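Local coordinates for protein Cry23AA1 (Bacillus thuringiensis, PDB 4RHZ) that forms a binary toxin complex with Cry37Aa1 and, as a zinc-binding member of the aerolysin-like ETX/MTX2 family, probably acts by forming pores in membranes, at the interface of chains A and B. Sequence-based numbering; all coordinates share one arbitrary frame. Chains: chain A, Cry23AA1; chain B, Cry37AA1.

Contact 1: the interface of chains A and B. Residues chain A 232, 246-247; chain B 30, 32, 34, 74, 99.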
loop_
_atom_site.group_PDB
_atom_site.type_symbol
_atom_site.label_atom_id
_atom_site.label_comp_id
_atom_site.label_asym_id
_atom_site.label_seq_id
_atom_site.Cartn_x
_atom_site.Cartn_y
_atom_site.Cartn_z
ATOM N N THR A 232 10.144 25.435 2.170
ATOM C CA THR A 232 10.301 26.232 3.398
ATOM C C THR A 232 11.123 27.528 3.210
ATOM O O THR A 232 12.276 27.473 2.753
ATOM C CB THR A 232 10.960 25.363 4.541
ATOM O OG1 THR A 232 10.112 24.210 4.783
ATOM C CG2 THR A 232 11.009 26.124 5.789
ATOM N N ILE A 246 7.963 30.185 6.688
ATOM C CA ILE A 246 6.750 29.563 6.221
ATOM C C ILE A 246 7.087 28.277 5.444
ATOM O O ILE A 246 8.083 28.255 4.667
ATOM C CB ILE A 246 5.890 30.540 5.368
ATOM C CG1 ILE A 246 4.518 29.912 5.046
ATOM C CG2 ILE A 246 6.642 31.029 4.093
ATOM C CD1 ILE A 246 3.582 30.813 4.218
ATOM N N THR A 247 6.272 27.219 5.641
ATOM C CA THR A 247 6.333 26.059 4.769
ATOM C C THR A 247 5.064 25.913 3.934
ATOM O O THR A 247 3.980 25.904 4.487
ATOM C CB THR A 247 6.559 24.784 5.565
ATOM O OG1 THR A 247 7.848 24.822 6.227
ATOM C CG2 THR A 247 6.467 23.516 4.622
ATOM N N TYR B 30 4.675 21.374 13.335
ATOM C CA TYR B 30 4.139 22.719 13.203
ATOM C C TYR B 30 3.195 22.699 12.032
ATOM O O TYR B 30 3.337 21.845 11.139
ATOM C CB TYR B 30 5.272 23.770 12.960
ATOM C CG TYR B 30 6.147 23.592 11.688
ATOM C CD1 TYR B 30 5.839 24.243 10.526
ATOM C CD2 TYR B 30 7.295 22.839 11.704
ATOM C CE1 TYR B 30 6.600 24.081 9.359
ATOM C CE2 TYR B 30 8.103 22.712 10.570
ATOM C CZ TYR B 30 7.733 23.340 9.399
ATOM O OH TYR B 30 8.470 23.219 8.243
ATOM N N THR B 32 2.256 25.740 9.694
ATOM C CA THR B 32 2.769 26.445 8.511
ATOM C C THR B 32 3.964 27.268 8.820
ATOM O O THR B 32 4.730 27.604 7.893
ATOM C CB THR B 32 1.721 27.316 7.870
ATOM O OG1 THR B 32 1.137 28.115 8.880
ATOM C CG2 THR B 32 0.540 26.424 7.259
ATOM N N PRO B 34 7.440 27.461 10.814
ATOM C CA PRO B 34 8.424 26.561 11.487
ATOM C C PRO B 34 8.828 27.014 12.900
ATOM O O PRO B 34 9.316 26.160 13.699
ATOM C CB PRO B 34 9.662 26.649 10.587
ATOM C CG PRO B 34 9.113 26.943 9.259
ATOM C CD PRO B 34 7.905 27.887 9.484
ATOM N N CYS B 74 3.827 19.509 9.482
ATOM C CA CYS B 74 5.179 19.250 9.126
ATOM C C CYS B 74 5.853 18.688 10.326
ATOM O O CYS B 74 5.550 19.117 11.421
ATOM C CB CYS B 74 5.855 20.550 8.649
ATOM S SG CYS B 74 5.101 21.224 7.146
ATOM N N CYS B 99 6.319 17.003 5.572
ATOM C CA CYS B 99 4.944 17.388 5.843
ATOM C C CYS B 99 3.950 16.398 5.145
ATOM O O CYS B 99 4.287 15.794 4.157
ATOM C CB CYS B 99 4.696 18.833 5.260
ATOM S SG CYS B 99 6.068 20.035 5.752
#
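A:Thr247, near the start of strand 246-254 of the aerolysin-like subunit, sets its side chain against both the B:Tyr30 phenol and the disulfide of the smaller partner Cry37Aa1. Its CB lies in the plane of the B:Tyr30 ring, at the edge near CE1 and the hydroxyl, so the threonine meets the rim of the phenol and neither face. From CB the two branches part. The hydroxyl OG1 reaches the phenol oxygen OH of B:Tyr30 in a hydrogen bond of 2.7 Å, and it also hydrogen-bonds to OG1 of A:Thr232, 2.8 Å away on strand 211-235. The three hydroxyls thus form a short chain running from one strand of chain A into chain B; which oxygen donates in each link is not decided. With OG1 beside the backbone N (chi1 -64°), the methyl CG2 is left anti to that N and points to the B:Cys74–B:Cys99 disulfide, touching both sulfurs, each SG lying 3.7 Å from it. One residue therefore offers its polar branch to a phenol and its apolar branch to a disulfide.

The phenol is held flat from within chain B: CA of B:Pro34 sits over the centre of one face, and CB of B:Cys74 covers the opposite face nearer the rim. CG of the same proline lies 4.0 Å from the methyl CG2 of A:Thr232, while its CD packs on the backbone of A:Ile246. A backbone hydrogen bond also joins the chains: the amide N of A:Thr247 donates to the carbonyl O of B:Thr32 over 2.8 Å, nearly straight at 165° at the hydrogen. That same carbonyl O also lies 3.7 Å from CG1 of A:Ile246.

Contact 2: the interface of chains A and B. Residues chain A 234, 242, 244-246; chain B 33-35.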
loop_
_atom_site.group_PDB
_atom_site.type_symbol
_atom_site.label_atom_id
_atom_site.label_comp_id
_atom_site.label_asym_id
_atom_site.label_seq_id
_atom_site.Cartn_x
_atom_site.Cartn_y
_atom_site.Cartn_z
ATOM N N TYR A 234 12.998 30.605 5.148
ATOM C CA TYR A 234 13.445 31.032 6.423
ATOM C C TYR A 234 14.359 32.253 6.288
ATOM O O TYR A 234 15.124 32.401 5.336
ATOM C CB TYR A 234 14.173 29.935 7.154
ATOM C CG TYR A 234 14.074 30.118 8.643
ATOM C CD1 TYR A 234 12.938 29.670 9.345
ATOM C CD2 TYR A 234 15.100 30.739 9.363
ATOM C CE1 TYR A 234 12.840 29.821 10.727
ATOM C CE2 TYR A 234 15.004 30.900 10.745
ATOM C CZ TYR A 234 13.863 30.447 11.412
ATOM O OH TYR A 234 13.755 30.591 12.760
ATOM N N ARG A 242 13.394 40.847 9.490
ATOM C CA ARG A 242 13.062 39.423 9.567
ATOM C C ARG A 242 11.893 38.919 8.745
ATOM O O ARG A 242 10.751 39.230 9.002
ATOM C CB ARG A 242 12.990 38.924 10.997
ATOM C CG ARG A 242 13.780 37.658 11.229
ATOM C CD ARG A 242 13.258 36.977 12.460
ATOM N NE ARG A 242 13.734 35.617 12.674
ATOM C CZ ARG A 242 12.952 34.551 12.655
ATOM N NH1 ARG A 242 11.679 34.663 12.395
ATOM N NH2 ARG A 242 13.458 33.376 12.882
ATOM N N THR A 244 9.196 36.292 7.498
ATOM C CA THR A 244 8.415 35.324 8.261
ATOM C C THR A 244 8.548 33.927 7.682
ATOM O O THR A 244 8.139 33.691 6.585
ATOM C CB THR A 244 6.895 35.625 8.201
ATOM O OG1 THR A 244 6.635 37.015 8.364
ATOM C CG2 THR A 244 6.167 34.888 9.267
ATOM N N PRO A 245 9.100 33.019 8.464
ATOM C CA PRO A 245 9.287 31.601 8.115
ATOM C C PRO A 245 7.958 30.980 7.750
ATOM O O PRO A 245 6.932 31.306 8.343
ATOM C CB PRO A 245 9.849 30.981 9.390
ATOM C CG PRO A 245 10.374 32.192 10.209
ATOM C CD PRO A 245 9.390 33.255 9.890
ATOM N N ILE A 246 7.963 30.185 6.688
ATOM C CA ILE A 246 6.750 29.563 6.221
ATOM C C ILE A 246 7.087 28.277 5.444
ATOM O O ILE A 246 8.083 28.255 4.667
ATOM C CB ILE A 246 5.890 30.540 5.368
ATOM C CG1 ILE A 246 4.518 29.912 5.046
ATOM C CG2 ILE A 246 6.642 31.029 4.093
ATOM C CD1 ILE A 246 3.582 30.813 4.218
ATOM N N ASN B 33 4.127 27.599 10.108
ATOM C CA ASN B 33 5.233 28.431 10.572
ATOM C C ASN B 33 6.248 27.626 11.347
ATOM O O ASN B 33 5.990 27.213 12.437
ATOM C CB ASN B 33 4.719 29.634 11.439
ATOM C CG ASN B 33 5.871 30.649 11.782
ATOM O OD1 ASN B 33 7.050 30.244 11.965
ATOM N ND2 ASN B 33 5.524 31.984 11.852
ATOM N N PRO B 34 7.440 27.461 10.814
ATOM C CA PRO B 34 8.424 26.561 11.487
ATOM C C PRO B 34 8.828 27.014 12.900
ATOM O O PRO B 34 9.316 26.160 13.699
ATOM C CB PRO B 34 9.662 26.649 10.587
ATOM C CG PRO B 34 9.113 26.943 9.259
ATOM C CD PRO B 34 7.905 27.887 9.484
ATOM N N ASP B 35 8.660 28.320 13.215
ATOM C CA ASP B 35 8.937 28.739 14.575
ATOM C C ASP B 35 7.822 28.355 15.526
ATOM O O ASP B 35 8.024 28.476 16.707
ATOM C CB ASP B 35 9.047 30.275 14.712
ATOM C CG ASP B 35 10.207 30.903 13.914
ATOM O OD1 ASP B 35 10.021 32.076 13.464
ATOM O OD2 ASP B 35 11.263 30.270 13.793
#
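Extended backbone at A:Pro245 leads into strand 246-254 and runs past the B:Asn33–B:Asp35 loop, where B:Pro34 and B:Asp35 turn in a helix-like conformation. On the side of the ETX/MTX2-family toxin, A:Tyr234, near the end of strand 211-235, directs its phenol at B:Asp35. The hydroxyl OH donates to the carboxylate OD2 over 2.7 Å, using the syn lone pair of that oxygen. OD2 lies in the plane of the tyrosine ring, at its edge, while the carboxylate plane stands almost perpendicular to the ring, 85° away.

A:Arg242 comes from the opposite direction to B:Asp35, though it is poorly ordered and its contacts are less certain. As modelled, NH1 makes a long salt bridge of 3.3 Å to OD1, again on a syn lone pair, and NH2 donates to the A:Tyr234 OH in a bent bond lying close to the guanidinium plane. This second bond, if populated, might steer the phenol proton toward the aspartate.

CG of A:Pro245 lies over one face of the carboxylate, 3.3 Å from OD1 of B:Asp35, and its CB meets CD of B:Pro34 at 3.7 Å. The loop is braced internally by B:Asn33, whose CG is anti to the backbone N (chi1 -172°): the amide OD1 accepts a hydrogen bond from the backbone N of B:Asp35 (2.8 Å), an Asx-type turn. Its ND2 faces the methyl CG2 of A:Thr244, 3.9 Å away.

Contact 1 and contact 2 lie side by side, with the centres of their C-alpha atoms about 8 Å apart, and share A:Ile246 and B:Pro34. In chain A both draw on strand 211-235 and on the segment around the start of strand 246-254; in chain B both use the loop that follows strand 26-30. They therefore form one continuous stretch of the Cry23Aa1–Cry37Aa1 interface, passing from hydroxyl and disulfide contacts in contact 1 to an aspartate held by a tyrosine hydroxyl and, less surely, an arginine in contact 2. Matching both at once probably sets the orientation of Cry37Aa1 against the elongated toxin in the one-to-one complex.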